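Local coordinates for protein probable acetyltransferase (Pseudomonas aeruginosa PAO1, PDB 2EUI) that is of unknown function but probably transfers an acyl group, as a dimeric member of the GNAT acetyltransferase family, at residues Glu9-Leu14 against Lys36-Arg41; Ala15-Lys20 against Tyr85-Ala90; Val117-Asp122 against Lys128-Ile133. All coordinates share one frame; numbering follows the deposited sequence.

Contact 1. Residues Glu9-Leu14 against Lys36-Arg41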
ATOM      1  N   GLU A   9       9.686  21.778  -3.045  1.00 28.84           N
ATOM      2  CA  GLU A   9      10.267  22.920  -2.344  1.00 29.65           C
ATOM      3  C   GLU A   9      10.715  22.579  -0.938  1.00 29.42           C
ATOM      4  O   GLU A   9      11.789  22.998  -0.510  1.00 30.92           O
ATOM      5  CB  GLU A   9       9.265  24.071  -2.228  1.00 33.34           C
ATOM      6  CG  GLU A   9       8.650  24.563  -3.525  1.00 39.97           C
ATOM      7  CD  GLU A   9       7.394  25.398  -3.274  1.00 42.70           C
ATOM      8  OE1 GLU A   9       7.497  26.396  -2.529  1.00 44.62           O
ATOM      9  OE2 GLU A   9       6.313  25.052  -3.813  1.00 44.92           O
ATOM     10  N   HIS A  10       9.887  21.830  -0.212  1.00 29.11           N
ATOM     11  CA  HIS A  10      10.196  21.480   1.173  1.00 28.40           C
ATOM     12  C   HIS A  10      11.219  20.365   1.382  1.00 28.42           C
ATOM     13  O   HIS A  10      11.616  20.102   2.518  1.00 27.49           O
ATOM     14  CB  HIS A  10       8.909  21.102   1.896  1.00 32.34           C
ATOM     15  CG  HIS A  10       7.781  22.050   1.647  1.00 35.44           C
ATOM     16  ND1 HIS A  10       7.075  22.069   0.463  1.00 36.93           N
ATOM     17  CD2 HIS A  10       7.260  23.037   2.413  1.00 36.45           C
ATOM     18  CE1 HIS A  10       6.169  23.029   0.510  1.00 37.80           C
ATOM     19  NE2 HIS A  10       6.260  23.632   1.681  1.00 37.50           N
ATOM     20  N   LEU A  11      11.653  19.722   0.299  1.00 27.63           N
ATOM     21  CA  LEU A  11      12.598  18.620   0.414  1.00 28.28           C
ATOM     22  C   LEU A  11      13.730  18.860   1.410  1.00 28.85           C
ATOM     23  O   LEU A  11      13.966  18.033   2.291  1.00 28.44           O
ATOM     24  CB  LEU A  11      13.180  18.254  -0.955  1.00 27.75           C
ATOM     25  CG  LEU A  11      14.060  16.996  -0.940  1.00 28.12           C
ATOM     26  CD1 LEU A  11      13.272  15.799  -0.439  1.00 28.61           C
ATOM     27  CD2 LEU A  11      14.572  16.729  -2.326  1.00 28.73           C
ATOM     28  N   ASP A  12      14.426  19.985   1.289  1.00 29.57           N
ATOM     29  CA  ASP A  12      15.520  20.269   2.211  1.00 30.10           C
ATOM     30  C   ASP A  12      15.062  20.490   3.643  1.00 29.31           C
ATOM     31  O   ASP A  12      15.807  20.219   4.588  1.00 28.99           O
ATOM     32  CB  ASP A  12      16.328  21.482   1.746  1.00 33.61           C
ATOM     33  CG  ASP A  12      17.180  21.185   0.523  1.00 37.16           C
ATOM     34  OD1 ASP A  12      17.828  20.112   0.484  1.00 39.24           O
ATOM     35  OD2 ASP A  12      17.207  22.030  -0.399  1.00 39.44           O
ATOM     36  N   LEU A  13      13.838  20.978   3.810  1.00 29.35           N
ATOM     37  CA  LEU A  13      13.316  21.225   5.145  1.00 27.53           C
ATOM     38  C   LEU A  13      12.882  19.921   5.810  1.00 27.19           C
ATOM     39  O   LEU A  13      13.045  19.743   7.019  1.00 26.81           O
ATOM     40  CB  LEU A  13      12.130  22.194   5.087  1.00 25.74           C
ATOM     41  CG  LEU A  13      11.526  22.490   6.463  1.00 27.08           C
ATOM     42  CD1 LEU A  13      12.574  23.143   7.351  1.00 26.81           C
ATOM     43  CD2 LEU A  13      10.319  23.382   6.330  1.00 26.92           C
ATOM     44  N   LEU A  14      12.357  19.008   4.997  1.00 25.79           N
ATOM     45  CA  LEU A  14      11.850  17.724   5.465  1.00 24.27           C
ATOM     46  C   LEU A  14      12.862  16.583   5.493  1.00 23.74           C
ATOM     47  O   LEU A  14      12.730  15.654   6.297  1.00 24.19           O
ATOM     48  CB  LEU A  14      10.643  17.324   4.606  1.00 24.67           C
ATOM     49  CG  LEU A  14      10.048  15.931   4.778  1.00 23.80           C
ATOM     50  CD1 LEU A  14       9.432  15.810   6.166  1.00 24.01           C
ATOM     51  CD2 LEU A  14       9.023  15.685   3.679  1.00 22.63           C
ATOM     52  N   LYS A  36      17.022  11.068  -1.292  1.00 22.66           N
ATOM     53  CA  LYS A  36      16.744  10.602  -2.650  1.00 24.01           C
ATOM     54  C   LYS A  36      15.377   9.923  -2.720  1.00 24.03           C
ATOM     55  O   LYS A  36      14.640  10.109  -3.687  1.00 23.54           O
ATOM     56  CB  LYS A  36      17.839   9.642  -3.131  1.00 25.88           C
ATOM     57  CG  LYS A  36      17.676   9.237  -4.587  1.00 32.39           C
ATOM     58  CD  LYS A  36      17.292  10.459  -5.437  1.00 37.10           C
ATOM     59  CE  LYS A  36      16.993  10.115  -6.896  1.00 39.97           C
ATOM     60  NZ  LYS A  36      16.604  11.328  -7.692  1.00 40.49           N
ATOM     61  N   PHE A  37      15.049   9.146  -1.686  1.00 23.17           N
ATOM     62  CA  PHE A  37      13.766   8.446  -1.588  1.00 22.58           C
ATOM     63  C   PHE A  37      12.599   9.441  -1.622  1.00 21.50           C
ATOM     64  O   PHE A  37      11.645   9.271  -2.392  1.00 22.10           O
ATOM     65  CB  PHE A  37      13.704   7.631  -0.285  1.00 22.05           C
ATOM     66  CG  PHE A  37      12.405   6.906  -0.084  1.00 22.23           C
ATOM     67  CD1 PHE A  37      12.115   5.757  -0.803  1.00 23.05           C
ATOM     68  CD2 PHE A  37      11.449   7.400   0.800  1.00 22.80           C
ATOM     69  CE1 PHE A  37      10.886   5.103  -0.651  1.00 23.78           C
ATOM     70  CE2 PHE A  37      10.225   6.760   0.961  1.00 22.76           C
ATOM     71  CZ  PHE A  37       9.940   5.607   0.233  1.00 23.37           C
ATOM     72  N   LEU A  38      12.688  10.469  -0.781  1.00 18.61           N
ATOM     73  CA  LEU A  38      11.670  11.509  -0.691  1.00 19.25           C
ATOM     74  C   LEU A  38      11.526  12.304  -1.980  1.00 20.24           C
ATOM     75  O   LEU A  38      10.454  12.819  -2.288  1.00 18.44           O
ATOM     76  CB  LEU A  38      12.002  12.478   0.437  1.00 18.67           C
ATOM     77  CG  LEU A  38      11.951  11.960   1.869  1.00 17.59           C
ATOM     78  CD1 LEU A  38      12.341  13.093   2.809  1.00 17.51           C
ATOM     79  CD2 LEU A  38      10.563  11.435   2.172  1.00 16.17           C
ATOM     80  N   GLU A  39      12.609  12.417  -2.732  1.00 22.62           N
ATOM     81  CA  GLU A  39      12.551  13.160  -3.969  1.00 25.24           C
ATOM     82  C   GLU A  39      11.642  12.407  -4.933  1.00 24.25           C
ATOM     83  O   GLU A  39      10.688  12.968  -5.459  1.00 23.67           O
ATOM     84  CB  GLU A  39      13.948  13.310  -4.563  1.00 27.79           C
ATOM     85  CG  GLU A  39      14.202  14.664  -5.193  1.00 34.15           C
ATOM     86  CD  GLU A  39      15.398  14.643  -6.126  1.00 38.75           C
ATOM     87  OE1 GLU A  39      16.450  14.100  -5.717  1.00 41.56           O
ATOM     88  OE2 GLU A  39      15.282  15.169  -7.262  1.00 40.83           O
ATOM     89  N   LYS A  40      11.929  11.128  -5.150  1.00 24.98           N
ATOM     90  CA  LYS A  40      11.122  10.321  -6.052  1.00 23.95           C
ATOM     91  C   LYS A  40       9.653  10.416  -5.704  1.00 24.58           C
ATOM     92  O   LYS A  40       8.812  10.526  -6.592  1.00 25.82           O
ATOM     93  CB  LYS A  40      11.551   8.864  -5.998  1.00 21.99           C
ATOM     94  CG  LYS A  40      12.912   8.617  -6.571  1.00 20.54           C
ATOM     95  CD  LYS A  40      13.151   7.140  -6.688  1.00 19.03           C
ATOM     96  CE  LYS A  40      14.527   6.860  -7.254  1.00 17.28           C
ATOM     97  NZ  LYS A  40      14.737   5.402  -7.422  1.00 15.18           N
ATOM     98  N   ARG A  41       9.348  10.381  -4.411  1.00 24.20           N
ATOM     99  CA  ARG A  41       7.966  10.456  -3.948  1.00 24.20           C
ATOM    100  C   ARG A  41       7.358  11.827  -4.184  1.00 24.06           C
ATOM    101  O   ARG A  41       6.253  11.930  -4.718  1.00 24.66           O
ATOM    102  CB  ARG A  41       7.885  10.076  -2.463  1.00 24.59           C
ATOM    103  CG  ARG A  41       7.047   8.824  -2.217  1.00 24.95           C
ATOM    104  CD  ARG A  41       7.371   7.730  -3.227  1.00 22.57           C
ATOM    105  NE  ARG A  41       8.646   7.104  -2.919  1.00 19.70           N
ATOM    106  CZ  ARG A  41       9.408   6.464  -3.800  1.00 19.58           C
ATOM    107  NH1 ARG A  41       9.044   6.357  -5.072  1.00 18.13           N
ATOM    108  NH2 ARG A  41      10.542   5.914  -3.400  1.00 18.96           N
TER

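Contact 2. Residues Ala15-Lys20 against Tyr85-Ala90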
ATOM      1  N   ALA A  15      13.867  16.643   4.623  1.00 23.85           N
ATOM      2  CA  ALA A  15      14.887  15.598   4.563  1.00 23.23           C
ATOM      3  C   ALA A  15      15.507  15.286   5.931  1.00 23.62           C
ATOM      4  O   ALA A  15      15.511  14.138   6.375  1.00 24.55           O
ATOM      5  CB  ALA A  15      15.960  15.992   3.591  1.00 23.02           C
ATOM      6  N   PRO A  16      16.034  16.303   6.622  1.00 23.99           N
ATOM      7  CA  PRO A  16      16.629  16.019   7.929  1.00 24.63           C
ATOM      8  C   PRO A  16      15.654  15.426   8.948  1.00 24.04           C
ATOM      9  O   PRO A  16      16.029  14.564   9.755  1.00 22.48           O
ATOM     10  CB  PRO A  16      17.198  17.375   8.349  1.00 23.44           C
ATOM     11  CG  PRO A  16      16.303  18.346   7.653  1.00 25.55           C
ATOM     12  CD  PRO A  16      16.137  17.734   6.294  1.00 25.06           C
ATOM     13  N   LEU A  17      14.404  15.874   8.915  1.00 24.38           N
ATOM     14  CA  LEU A  17      13.419  15.347   9.855  1.00 24.56           C
ATOM     15  C   LEU A  17      13.001  13.928   9.484  1.00 23.62           C
ATOM     16  O   LEU A  17      12.594  13.154  10.346  1.00 23.29           O
ATOM     17  CB  LEU A  17      12.177  16.235   9.912  1.00 24.44           C
ATOM     18  CG  LEU A  17      11.307  15.844  11.110  1.00 25.37           C
ATOM     19  CD1 LEU A  17      12.120  16.034  12.392  1.00 25.35           C
ATOM     20  CD2 LEU A  17      10.040  16.685  11.142  1.00 26.41           C
ATOM     21  N   PHE A  18      13.103  13.600   8.198  1.00 22.71           N
ATOM     22  CA  PHE A  18      12.753  12.269   7.717  1.00 24.55           C
ATOM     23  C   PHE A  18      13.769  11.255   8.246  1.00 25.54           C
ATOM     24  O   PHE A  18      13.441  10.092   8.524  1.00 25.53           O
ATOM     25  CB  PHE A  18      12.758  12.251   6.193  1.00 23.22           C
ATOM     26  CG  PHE A  18      12.289  10.961   5.595  1.00 20.86           C
ATOM     27  CD1 PHE A  18      11.001  10.501   5.824  1.00 19.73           C
ATOM     28  CD2 PHE A  18      13.124  10.224   4.762  1.00 21.60           C
ATOM     29  CE1 PHE A  18      10.549   9.325   5.226  1.00 19.98           C
ATOM     30  CE2 PHE A  18      12.676   9.042   4.159  1.00 21.62           C
ATOM     31  CZ  PHE A  18      11.389   8.593   4.390  1.00 20.12           C
ATOM     32  N   VAL A  19      15.006  11.713   8.375  1.00 24.67           N
ATOM     33  CA  VAL A  19      16.089  10.889   8.873  1.00 25.34           C
ATOM     34  C   VAL A  19      15.855  10.564  10.348  1.00 26.10           C
ATOM     35  O   VAL A  19      15.900   9.404  10.753  1.00 25.72           O
ATOM     36  CB  VAL A  19      17.435  11.629   8.692  1.00 25.94           C
ATOM     37  CG1 VAL A  19      18.556  10.883   9.424  1.00 24.48           C
ATOM     38  CG2 VAL A  19      17.743  11.767   7.195  1.00 24.49           C
ATOM     39  N   LYS A  20      15.595  11.606  11.137  1.00 26.89           N
ATOM     40  CA  LYS A  20      15.336  11.476  12.570  1.00 26.57           C
ATOM     41  C   LYS A  20      14.325  10.369  12.808  1.00 25.90           C
ATOM     42  O   LYS A  20      14.496   9.520  13.692  1.00 26.01           O
ATOM     43  CB  LYS A  20      14.762  12.783  13.119  1.00 27.49           C
ATOM     44  CG  LYS A  20      15.641  14.000  12.944  1.00 26.75           C
ATOM     45  CD  LYS A  20      16.553  14.182  14.126  1.00 26.46           C
ATOM     46  CE  LYS A  20      17.381  15.425  13.947  1.00 26.45           C
ATOM     47  NZ  LYS A  20      16.531  16.508  13.389  1.00 26.05           N
ATOM     48  N   TYR A  85       5.222  11.431  12.504  1.00 22.90           N
ATOM     49  CA  TYR A  85       6.348  11.713  13.390  1.00 23.18           C
ATOM     50  C   TYR A  85       6.496  13.161  13.813  1.00 22.92           C
ATOM     51  O   TYR A  85       6.335  14.088  13.015  1.00 23.11           O
ATOM     52  CB  TYR A  85       7.650  11.268  12.727  1.00 22.59           C
ATOM     53  CG  TYR A  85       8.883  11.480  13.576  1.00 23.19           C
ATOM     54  CD1 TYR A  85       9.203  10.592  14.605  1.00 23.46           C
ATOM     55  CD2 TYR A  85       9.737  12.557  13.345  1.00 22.49           C
ATOM     56  CE1 TYR A  85      10.349  10.771  15.378  1.00 23.91           C
ATOM     57  CE2 TYR A  85      10.883  12.743  14.113  1.00 22.43           C
ATOM     58  CZ  TYR A  85      11.181  11.849  15.124  1.00 23.07           C
ATOM     59  OH  TYR A  85      12.300  12.026  15.894  1.00 23.97           O
ATOM     60  N   VAL A  86       6.827  13.343  15.082  1.00 24.33           N
ATOM     61  CA  VAL A  86       7.021  14.678  15.628  1.00 27.35           C
ATOM     62  C   VAL A  86       8.456  14.808  16.120  1.00 26.53           C
ATOM     63  O   VAL A  86       9.059  13.832  16.537  1.00 27.46           O
ATOM     64  CB  VAL A  86       6.062  14.942  16.807  1.00 26.31           C
ATOM     65  CG1 VAL A  86       6.231  16.368  17.293  1.00 26.94           C
ATOM     66  CG2 VAL A  86       4.620  14.689  16.377  1.00 26.32           C
ATOM     67  N   ALA A  87       9.009  16.012  16.052  1.00 27.88           N
ATOM     68  CA  ALA A  87      10.372  16.242  16.518  1.00 30.46           C
ATOM     69  C   ALA A  87      10.370  16.406  18.050  1.00 31.85           C
ATOM     70  O   ALA A  87       9.373  16.838  18.637  1.00 30.23           O
ATOM     71  CB  ALA A  87      10.945  17.488  15.846  1.00 30.47           C
ATOM     72  N   GLU A  88      11.483  16.050  18.688  1.00 33.73           N
ATOM     73  CA  GLU A  88      11.615  16.146  20.144  1.00 35.96           C
ATOM     74  C   GLU A  88      11.101  17.460  20.726  1.00 35.86           C
ATOM     75  O   GLU A  88      10.260  17.466  21.632  1.00 34.66           O
ATOM     76  CB  GLU A  88      13.079  15.998  20.565  1.00 36.54           C
ATOM     77  CG  GLU A  88      13.716  14.671  20.254  1.00 41.66           C
ATOM     78  CD  GLU A  88      15.058  14.501  20.955  1.00 44.88           C
ATOM     79  OE1 GLU A  88      15.951  15.355  20.767  1.00 47.19           O
ATOM     80  OE2 GLU A  88      15.217  13.511  21.698  1.00 46.30           O
ATOM     81  N   GLU A  89      11.641  18.564  20.213  1.00 36.50           N
ATOM     82  CA  GLU A  89      11.287  19.908  20.660  1.00 38.62           C
ATOM     83  C   GLU A  89       9.791  20.136  20.636  1.00 38.56           C
ATOM     84  O   GLU A  89       9.250  20.842  21.486  1.00 39.95           O
ATOM     85  CB  GLU A  89      11.959  20.965  19.778  1.00 42.76           C
ATOM     86  CG  GLU A  89      13.483  20.864  19.709  1.00 47.72           C
ATOM     87  CD  GLU A  89      13.965  19.553  19.084  1.00 49.45           C
ATOM     88  OE1 GLU A  89      13.611  19.285  17.912  1.00 50.66           O
ATOM     89  OE2 GLU A  89      14.697  18.804  19.772  1.00 51.11           O
ATOM     90  N   ALA A  90       9.129  19.550  19.646  1.00 37.61           N
ATOM     91  CA  ALA A  90       7.689  19.685  19.500  1.00 36.50           C
ATOM     92  C   ALA A  90       6.986  18.673  20.395  1.00 36.66           C
ATOM     93  O   ALA A  90       7.536  17.612  20.704  1.00 36.86           O
ATOM     94  CB  ALA A  90       7.295  19.461  18.039  1.00 36.51           C
TER

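Contact 3. Residues Val117-Asp122 against Lys128-Ile133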
ATOM      1  N   VAL A 117      -3.047   0.946   8.063  1.00 27.53           N
ATOM      2  CA  VAL A 117      -1.737   1.262   8.609  1.00 25.13           C
ATOM      3  C   VAL A 117      -1.030  -0.026   9.013  1.00 24.99           C
ATOM      4  O   VAL A 117      -1.660  -0.998   9.416  1.00 23.65           O
ATOM      5  CB  VAL A 117      -1.843   2.205   9.848  1.00 24.93           C
ATOM      6  CG1 VAL A 117      -2.480   1.474  11.001  1.00 24.72           C
ATOM      7  CG2 VAL A 117      -0.471   2.705  10.246  1.00 23.85           C
ATOM      8  N   SER A 118       0.291  -0.032   8.898  1.00 25.05           N
ATOM      9  CA  SER A 118       1.074  -1.200   9.256  1.00 25.14           C
ATOM     10  C   SER A 118       2.289  -0.697  10.020  1.00 26.29           C
ATOM     11  O   SER A 118       2.931   0.262   9.590  1.00 26.36           O
ATOM     12  CB  SER A 118       1.498  -1.939   7.986  1.00 24.34           C
ATOM     13  OG  SER A 118       2.136  -3.157   8.295  1.00 25.38           O
ATOM     14  N   THR A 119       2.591  -1.333  11.152  1.00 28.17           N
ATOM     15  CA  THR A 119       3.729  -0.935  11.985  1.00 29.38           C
ATOM     16  C   THR A 119       4.319  -2.079  12.830  1.00 29.96           C
ATOM     17  O   THR A 119       3.659  -3.092  13.090  1.00 30.73           O
ATOM     18  CB  THR A 119       3.331   0.229  12.909  1.00 29.59           C
ATOM     19  OG1 THR A 119       4.495   0.756  13.559  1.00 30.87           O
ATOM     20  CG2 THR A 119       2.337  -0.242  13.958  1.00 31.10           C
ATOM     21  N   SER A 120       5.565  -1.904  13.257  1.00 29.95           N
ATOM     22  CA  SER A 120       6.281  -2.909  14.047  1.00 31.27           C
ATOM     23  C   SER A 120       5.570  -3.378  15.306  1.00 31.88           C
ATOM     24  O   SER A 120       5.036  -2.570  16.071  1.00 32.53           O
ATOM     25  CB  SER A 120       7.668  -2.382  14.431  1.00 31.26           C
ATOM     26  OG  SER A 120       8.304  -3.227  15.378  1.00 30.61           O
ATOM     27  N   VAL A 121       5.583  -4.689  15.533  1.00 32.30           N
ATOM     28  CA  VAL A 121       4.946  -5.252  16.717  1.00 32.95           C
ATOM     29  C   VAL A 121       5.605  -4.662  17.960  1.00 34.44           C
ATOM     30  O   VAL A 121       5.013  -4.644  19.039  1.00 35.44           O
ATOM     31  CB  VAL A 121       5.085  -6.800  16.765  1.00 32.03           C
ATOM     32  CG1 VAL A 121       4.450  -7.425  15.533  1.00 31.25           C
ATOM     33  CG2 VAL A 121       6.540  -7.189  16.851  1.00 32.18           C
ATOM     34  N   ASP A 122       6.830  -4.167  17.793  1.00 35.73           N
ATOM     35  CA  ASP A 122       7.594  -3.573  18.886  1.00 37.99           C
ATOM     36  C   ASP A 122       7.401  -2.060  19.071  1.00 37.90           C
ATOM     37  O   ASP A 122       8.259  -1.402  19.663  1.00 36.30           O
ATOM     38  CB  ASP A 122       9.084  -3.854  18.679  1.00 42.90           C
ATOM     39  CG  ASP A 122       9.467  -5.283  19.023  1.00 47.31           C
ATOM     40  OD1 ASP A 122       8.671  -6.206  18.734  1.00 49.74           O
ATOM     41  OD2 ASP A 122      10.576  -5.477  19.571  1.00 50.11           O
ATOM     42  N   LYS A 128      -0.401   2.717  20.025  1.00 34.15           N
ATOM     43  CA  LYS A 128      -1.378   3.338  20.907  1.00 34.06           C
ATOM     44  C   LYS A 128      -1.998   4.556  20.219  1.00 32.78           C
ATOM     45  O   LYS A 128      -3.217   4.723  20.203  1.00 32.59           O
ATOM     46  CB  LYS A 128      -0.708   3.762  22.216  1.00 36.63           C
ATOM     47  CG  LYS A 128      -1.694   4.018  23.355  1.00 40.58           C
ATOM     48  CD  LYS A 128      -1.241   5.152  24.274  1.00 42.87           C
ATOM     49  CE  LYS A 128      -1.365   6.502  23.575  1.00 44.00           C
ATOM     50  NZ  LYS A 128      -2.781   6.754  23.176  1.00 44.80           N
ATOM     51  N   VAL A 129      -1.144   5.404  19.658  1.00 31.12           N
ATOM     52  CA  VAL A 129      -1.582   6.600  18.955  1.00 29.48           C
ATOM     53  C   VAL A 129      -2.555   6.227  17.842  1.00 29.77           C
ATOM     54  O   VAL A 129      -3.603   6.852  17.690  1.00 30.71           O
ATOM     55  CB  VAL A 129      -0.389   7.331  18.337  1.00 27.87           C
ATOM     56  CG1 VAL A 129      -0.862   8.548  17.556  1.00 26.66           C
ATOM     57  CG2 VAL A 129       0.583   7.724  19.425  1.00 25.93           C
ATOM     58  N   TYR A 130      -2.208   5.203  17.068  1.00 29.33           N
ATOM     59  CA  TYR A 130      -3.067   4.749  15.976  1.00 29.01           C
ATOM     60  C   TYR A 130      -4.445   4.327  16.477  1.00 30.06           C
ATOM     61  O   TYR A 130      -5.469   4.698  15.897  1.00 29.72           O
ATOM     62  CB  TYR A 130      -2.417   3.571  15.223  1.00 28.23           C
ATOM     63  CG  TYR A 130      -1.320   3.993  14.283  1.00 25.64           C
ATOM     64  CD1 TYR A 130      -1.515   5.052  13.404  1.00 25.31           C
ATOM     65  CD2 TYR A 130      -0.087   3.346  14.273  1.00 25.33           C
ATOM     66  CE1 TYR A 130      -0.524   5.459  12.543  1.00 24.79           C
ATOM     67  CE2 TYR A 130       0.921   3.748  13.407  1.00 23.66           C
ATOM     68  CZ  TYR A 130       0.691   4.806  12.544  1.00 24.52           C
ATOM     69  OH  TYR A 130       1.658   5.221  11.659  1.00 24.44           O
ATOM     70  N   GLU A 131      -4.456   3.539  17.549  1.00 30.44           N
ATOM     71  CA  GLU A 131      -5.696   3.050  18.136  1.00 31.95           C
ATOM     72  C   GLU A 131      -6.577   4.190  18.634  1.00 32.81           C
ATOM     73  O   GLU A 131      -7.811   4.139  18.528  1.00 32.11           O
ATOM     74  CB  GLU A 131      -5.373   2.075  19.271  1.00 32.37           C
ATOM     75  CG  GLU A 131      -4.831   0.746  18.740  1.00 35.77           C
ATOM     76  CD  GLU A 131      -4.370  -0.220  19.822  1.00 37.60           C
ATOM     77  OE1 GLU A 131      -5.153  -0.528  20.751  1.00 37.78           O
ATOM     78  OE2 GLU A 131      -3.215  -0.690  19.729  1.00 39.40           O
ATOM     79  N   SER A 132      -5.927   5.232  19.141  1.00 33.29           N
ATOM     80  CA  SER A 132      -6.624   6.391  19.668  1.00 32.74           C
ATOM     81  C   SER A 132      -7.211   7.283  18.579  1.00 32.89           C
ATOM     82  O   SER A 132      -7.871   8.273  18.882  1.00 34.80           O
ATOM     83  CB  SER A 132      -5.681   7.219  20.535  1.00 32.51           C
ATOM     84  OG  SER A 132      -4.748   7.906  19.727  1.00 32.16           O
ATOM     85  N   ILE A 133      -6.976   6.962  17.316  1.00 32.34           N
ATOM     86  CA  ILE A 133      -7.534   7.784  16.259  1.00 33.54           C
ATOM     87  C   ILE A 133      -8.450   6.966  15.366  1.00 35.50           C
ATOM     88  O   ILE A 133      -8.765   7.370  14.245  1.00 34.79           O
ATOM     89  CB  ILE A 133      -6.436   8.443  15.400  1.00 34.22           C
ATOM     90  CG1 ILE A 133      -5.676   7.389  14.600  1.00 33.10           C
ATOM     91  CG2 ILE A 133      -5.461   9.205  16.303  1.00 34.09           C
ATOM     92  CD1 ILE A 133      -4.644   7.990  13.669  1.00 31.70           C
TER

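Contact 1. Residues Glu9-Leu14 against Lys36-Arg41
Leu-11 and Glu-39 mark the nearest approach of the two backbones, their CA atoms 7.0 Å apart where the first turns of helix 11-24 meet the middle of helix 31-44. These are the two successive helices that follow the first strand in the GNAT fold, and they join through aliphatic side chains, with no hydrogen bond crossing between them. Leucine suits both sides of such a joint, since its branched end can fill the groove beside a neighbouring helix. In Leu-11, CG anti to the backbone N (chi1 -173°) carries the branched end toward the other helix, where its two methyls find different partners: CD1 lies 3.7 Å from CB of Leu-38, while CD2 lies against the methylene part of Glu-39. One turn further on, Leu-14 meets the end of Leu-38 nearly at a right angle, its CG 4.1 Å from CD1 of Leu-38. Leu-14 also rests on Ile-49, Leu-51, Leu-60 and Phe-63, seating helix 11-24 on strands 48-53 and 60-71; helix 31-44 reaches strand 60-71 through Phe-37 on Tyr-67. Glu-39 shows how a charged residue can border an apolar patch: its hydrocarbon stem packs inward and its carboxylate stays with positive charges of its own helix. OE2 forms a salt bridge with Arg-43, and OE1 a weak, long one with Lys-36 NZ at 3.4 Å. Asp-12 and Arg-35 add a salt bridge between the two helices. Below the carboxylate of Glu-39, its CG lies 3.6 Å from CD2 of Leu-11.

Contact 2. Residues Ala15-Lys20 against Tyr85-Ala90
Leu-17 and Lys-20 of helix 11-24 pack on Tyr-85 and Ala-87, a largely apolar contact with the end of strand 76-86 and the residue after it, on one face of the central GNAT sheet. The CA atoms of Leu-17 and Ala-87 come within 7.4 Å, and no hydrogen bond crosses. Leu-17 does most of the work on the helix side through a single methyl. Its first torsion (chi1 -168°) turns the branch from the helix toward the strand, and CD1 ends 3.9 Å from CE2 of Tyr-85, at the edge of the ring near its plane. The same CD1 is 3.9 Å from CB of Ala-87, so it settles between an aromatic edge and a small methyl; alanine leaves room there for the branched end of leucine. One turn along, Lys-20 gives its stem and not its charge, as suits an exposed margin: CB lies 3.8 Å from OH of Tyr-85, after which the chain bends at chi2 (-90°) and leads the amino group off. Its NZ remains 6.1 Å from OE1 of Glu-89, too far for a salt bridge, though the opposite charges may attract weakly. Residues 87-90 begin the connection to helix 92-109, where GNAT relatives bind the pyrophosphate of acetyl-CoA, a role only inferred here. Tyr-85 and Ala-87 are bonded through their backbones to Phe-63 and Leu-61 of strand 60-71; Leu-17 also packs on Phe-63, while Val-86, facing away, meets Val-95 and Ala-96 of helix 92-109.

Contact 3. Residues Val117-Asp122 against Lys128-Ile133
A methyl group of Val-117 lies over the face of the Tyr-130 ring, an aliphatic-on-aromatic CH-pi contact that carries most of the strand's share of the contact. CG2 of Val-117 stands 3.6 Å from the ring centroid and 22° off the ring normal, displaced toward the hydroxyl end, so that CZ of Tyr-130 is its nearest ring atom. Torsions on both sides bring this about: Val-117 holds CG2 anti to the backbone N, with CG1 in the position between N and the carbonyl carbon (chi1 68°), and Tyr-130 holds its ring anti to its own carbonyl carbon (chi1 -77°), which directs it from the helix toward the strand. A beta-branched valine suits an extended strand, and its compact methyl suits a flat aromatic surface. Two residues on, Thr-119 points to the same side and sets CG2 4.3 Å from CE2 of Tyr-130, a looser touch, while its OG1 is hydrogen-bonded to Asn-123. Strand 112-120 running into helix 124-131 is the late beta-alpha unit of the GNAT fold; in a number of relatives a tyrosine of this helix lies near the sulfur of acetyl-CoA, a placement with which Tyr-130 is consistent. Its ring further packs on Leu-81 and Ile-84 of strand 76-86. Val-117 to Ser-120 pair antiparallel with a strand of the second subunit, so the sheet continues through the dimer interface. Past the last turn of the helix, the hydroxyl of Ser-132 returns to its own chain, its OG donating to O of Val-129 at 2.6 Å.

In the fold
Contacts 1 and 2 follow one another along helix 11-24: its first turns lean on helix 31-44, its next ones reach the end of strand 76-86 as well. Their centres are 14 Å apart and they touch, Phe-18 packing against Phe-37 and Leu-38, while along the chain their segments alternate. Contact 3 comes later in sequence, 18 Å from contact 2 and 25 Å from contact 1 between centres, across the chain's centre from contact 1. It touches neither, yet strands 76-86 and 112-120 are parallel neighbours in one sheet. Early helices and late beta-alpha unit thus share a common GNAT sheet, and all three contacts reach the second subunit, contact 2 through Phe-18 alone.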